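PDB 3RNS: cupin 2 conserved barrel domain protein from Leptotrichia buccalis, which is of unknown function but carries a cupin barrel domain, a small beta-barrel scaffold that serves many different enzymes and binding proteins. Local coordinates for residues A[175-180]-A[220-225]. Residues are numbered along the deposited sequence; the frame is centred on the assembly and turned at random.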
ATOM      1  N   ALA A 175      -0.928  -9.003   6.482  1.00 36.57           N
ATOM      2  CA  ALA A 175      -0.091  -8.217   5.605  1.00 35.01           C
ATOM      3  C   ALA A 175      -0.797  -7.993   4.283  1.00 33.85           C
ATOM      4  O   ALA A 175      -1.272  -8.939   3.657  1.00 34.98           O
ATOM      5  CB  ALA A 175       1.182  -8.934   5.319  1.00 34.25           C
ATOM      6  N   LEU A 176      -0.771  -6.768   3.823  1.00 31.65           N
ATOM      7  CA  LEU A 176      -1.151  -6.441   2.473  1.00 31.46           C
ATOM      8  C   LEU A 176       0.139  -6.249   1.646  1.00 29.95           C
ATOM      9  O   LEU A 176       0.985  -5.418   1.983  1.00 30.44           O
ATOM     10  CB  LEU A 176      -1.976  -5.131   2.454  1.00 30.91           C
ATOM     11  CG  LEU A 176      -2.370  -4.726   1.020  1.00 31.85           C
ATOM     12  CD1 LEU A 176      -3.537  -5.648   0.522  1.00 33.14           C
ATOM     13  CD2 LEU A 176      -2.697  -3.208   1.004  1.00 34.29           C
ATOM     14  N   VAL A 177       0.270  -6.985   0.569  1.00 28.75           N
ATOM     15  CA  VAL A 177       1.387  -6.803  -0.349  1.00 28.53           C
ATOM     16  C   VAL A 177       0.852  -6.216  -1.652  1.00 28.23           C
ATOM     17  O   VAL A 177      -0.281  -6.551  -2.086  1.00 29.68           O
ATOM     18  CB  VAL A 177       2.169  -8.121  -0.564  1.00 28.48           C
ATOM     19  CG1 VAL A 177       2.743  -8.590   0.799  1.00 29.77           C
ATOM     20  CG2 VAL A 177       1.290  -9.237  -1.190  1.00 30.30           C
ATOM     21  N   THR A 178       1.590  -5.274  -2.199  1.00 27.19           N
ATOM     22  CA  THR A 178       1.283  -4.680  -3.492  1.00 28.53           C
ATOM     23  C   THR A 178       2.532  -4.738  -4.375  1.00 27.77           C
ATOM     24  O   THR A 178       3.607  -4.268  -3.965  1.00 27.17           O
ATOM     25  CB  THR A 178       0.853  -3.190  -3.365  1.00 28.62           C
ATOM     26  OG1 THR A 178      -0.219  -3.075  -2.399  1.00 33.90           O
ATOM     27  CG2 THR A 178       0.312  -2.654  -4.706  1.00 29.94           C
ATOM     28  N   VAL A 179       2.371  -5.231  -5.605  1.00 27.01           N
ATOM     29  CA  VAL A 179       3.495  -5.398  -6.470  1.00 26.79           C
ATOM     30  C   VAL A 179       3.654  -4.132  -7.257  1.00 27.74           C
ATOM     31  O   VAL A 179       2.729  -3.717  -7.950  1.00 24.43           O
ATOM     32  CB  VAL A 179       3.349  -6.611  -7.378  1.00 26.82           C
ATOM     33  CG1 VAL A 179       4.456  -6.637  -8.486  1.00 25.70           C
ATOM     34  CG2 VAL A 179       3.390  -7.907  -6.501  1.00 26.15           C
ATOM     35  N   LEU A 180       4.854  -3.539  -7.158  1.00 28.32           N
ATOM     36  CA  LEU A 180       5.152  -2.251  -7.785  1.00 28.78           C
ATOM     37  C   LEU A 180       5.783  -2.359  -9.170  1.00 30.14           C
ATOM     38  O   LEU A 180       5.796  -1.377  -9.915  1.00 31.22           O
ATOM     39  CB  LEU A 180       6.099  -1.451  -6.868  1.00 30.03           C
ATOM     40  CG  LEU A 180       5.627  -1.283  -5.419  1.00 31.33           C
ATOM     41  CD1 LEU A 180       6.715  -0.604  -4.610  1.00 37.04           C
ATOM     42  CD2 LEU A 180       4.311  -0.456  -5.401  1.00 33.25           C
HETATM   43  N   MSE A 220       7.941  -5.078  -4.357  1.00 27.05           N
HETATM   44  CA  MSE A 220       6.723  -4.987  -3.608  1.00 27.72           C
HETATM   45  C   MSE A 220       6.825  -4.064  -2.402  1.00 27.19           C
HETATM   46  O   MSE A 220       7.889  -3.844  -1.830  1.00 28.76           O
HETATM   47  CB  MSE A 220       6.364  -6.384  -3.099  1.00 27.86           C
HETATM   48  CG  MSE A 220       7.519  -7.058  -2.307  1.00 31.70           C
HETATM   49 SE   MSE A 220       6.932  -8.639  -1.218  0.60 44.70          SE
HETATM   50  CE  MSE A 220       6.033  -7.658   0.114  1.00 37.41           C
ATOM     51  N   LEU A 221       5.685  -3.531  -2.026  1.00 26.46           N
ATOM     52  CA  LEU A 221       5.466  -2.871  -0.778  1.00 26.92           C
ATOM     53  C   LEU A 221       4.682  -3.809   0.139  1.00 27.19           C
ATOM     54  O   LEU A 221       3.633  -4.384  -0.250  1.00 27.52           O
ATOM     55  CB  LEU A 221       4.651  -1.589  -0.996  1.00 27.45           C
ATOM     56  CG  LEU A 221       4.021  -0.845   0.208  1.00 27.98           C
ATOM     57  CD1 LEU A 221       5.104  -0.220   1.149  1.00 24.87           C
ATOM     58  CD2 LEU A 221       2.980   0.195  -0.328  1.00 26.51           C
ATOM     59  N   LEU A 222       5.145  -3.911   1.367  1.00 27.98           N
ATOM     60  CA  LEU A 222       4.503  -4.731   2.405  1.00 29.19           C
ATOM     61  C   LEU A 222       3.985  -3.828   3.507  1.00 30.86           C
ATOM     62  O   LEU A 222       4.751  -3.021   4.081  1.00 29.89           O
ATOM     63  CB  LEU A 222       5.516  -5.721   3.008  1.00 31.10           C
ATOM     64  CG  LEU A 222       5.029  -6.532   4.256  1.00 37.78           C
ATOM     65  CD1 LEU A 222       3.997  -7.571   3.815  1.00 36.90           C
ATOM     66  CD2 LEU A 222       6.166  -7.202   5.038  1.00 42.30           C
ATOM     67  N   ILE A 223       2.693  -3.965   3.823  1.00 30.69           N
ATOM     68  CA  ILE A 223       2.086  -3.204   4.900  1.00 30.91           C
ATOM     69  C   ILE A 223       1.536  -4.256   5.832  1.00 33.28           C
ATOM     70  O   ILE A 223       0.551  -4.963   5.494  1.00 33.11           O
ATOM     71  CB  ILE A 223       0.943  -2.248   4.429  1.00 30.57           C
ATOM     72  CG1 ILE A 223       1.409  -1.236   3.347  1.00 27.99           C
ATOM     73  CG2 ILE A 223       0.344  -1.445   5.650  1.00 27.04           C
ATOM     74  CD1 ILE A 223       0.222  -0.668   2.527  1.00 28.47           C
ATOM     75  N   LEU A 224       2.148  -4.345   7.006  1.00 33.79           N
ATOM     76  CA  LEU A 224       1.722  -5.255   8.059  1.00 36.78           C
ATOM     77  C   LEU A 224       1.035  -4.484   9.186  1.00 39.31           C
ATOM     78  O   LEU A 224       1.644  -3.586   9.786  1.00 39.41           O
ATOM     79  CB  LEU A 224       2.925  -6.004   8.604  1.00 37.54           C
ATOM     80  CG  LEU A 224       2.771  -6.885   9.842  1.00 40.57           C
ATOM     81  CD1 LEU A 224       1.789  -8.004   9.513  1.00 42.44           C
ATOM     82  CD2 LEU A 224       4.186  -7.439  10.311  1.00 38.69           C
ATOM     83  N   VAL A 225      -0.228  -4.826   9.450  1.00 41.02           N
ATOM     84  CA  VAL A 225      -0.985  -4.237  10.553  1.00 44.67           C
ATOM     85  C   VAL A 225      -1.154  -5.275  11.671  1.00 47.46           C
ATOM     86  O   VAL A 225      -1.655  -6.370  11.436  1.00 46.92           O
ATOM     87  CB  VAL A 225      -2.365  -3.655  10.128  1.00 44.90           C
ATOM     88  CG1 VAL A 225      -2.219  -2.591   9.018  1.00 44.57           C
ATOM     89  CG2 VAL A 225      -3.296  -4.743   9.663  1.00 46.18           C
TER
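The backbone amides of Leu176 and Thr178 pair with those of Ile223 and Leu221, respectively, and mostly apolar side chains cover both faces of the resulting antiparallel ladder. One face carries Ala175, Val177 and Val179 beside Leu224, Leu222 and Met220; the other carries Leu176 and Thr178 beside Ile223 and Leu221. Leu176 and Ile223 bond in both directions, the donors tilted out of the carbonyl planes, with Leu176 N 2.8 Å from Ile223 O. Thr178 and Leu221 repeat the pattern, but here both donors lie in the carbonyl planes, Leu221 N being 2.9 Å from Thr178 O. On the first face the packing is tight: CD1 of Leu222 sits against Val177 CG1 at 3.4 Å and also touches Ala175 CB. The same Val177 CG1 meets Met220 CE, the methyl of a selenomethionine, at 3.5 Å. Met220 places CG between its own backbone N and carbonyl carbon (chi1 54°), and the bend at chi3 lays its end across Val177, where Tyr186 also packs. On the other face the side chains of Leu176 and Ile223 lie side by side, pointing the same way, with Leu176 CD2 4.2 Å from Ile223 CD1, and both pack on Ile39 of strand 37-44. Thr178 OG1 is hydrogen-bonded to Ser200 OG. Strand 199-203 flanks 175-180 and strand 153-160 flanks 220-225, making this pair the middle of an antiparallel sheet in the C-terminal cupin beta-barrel.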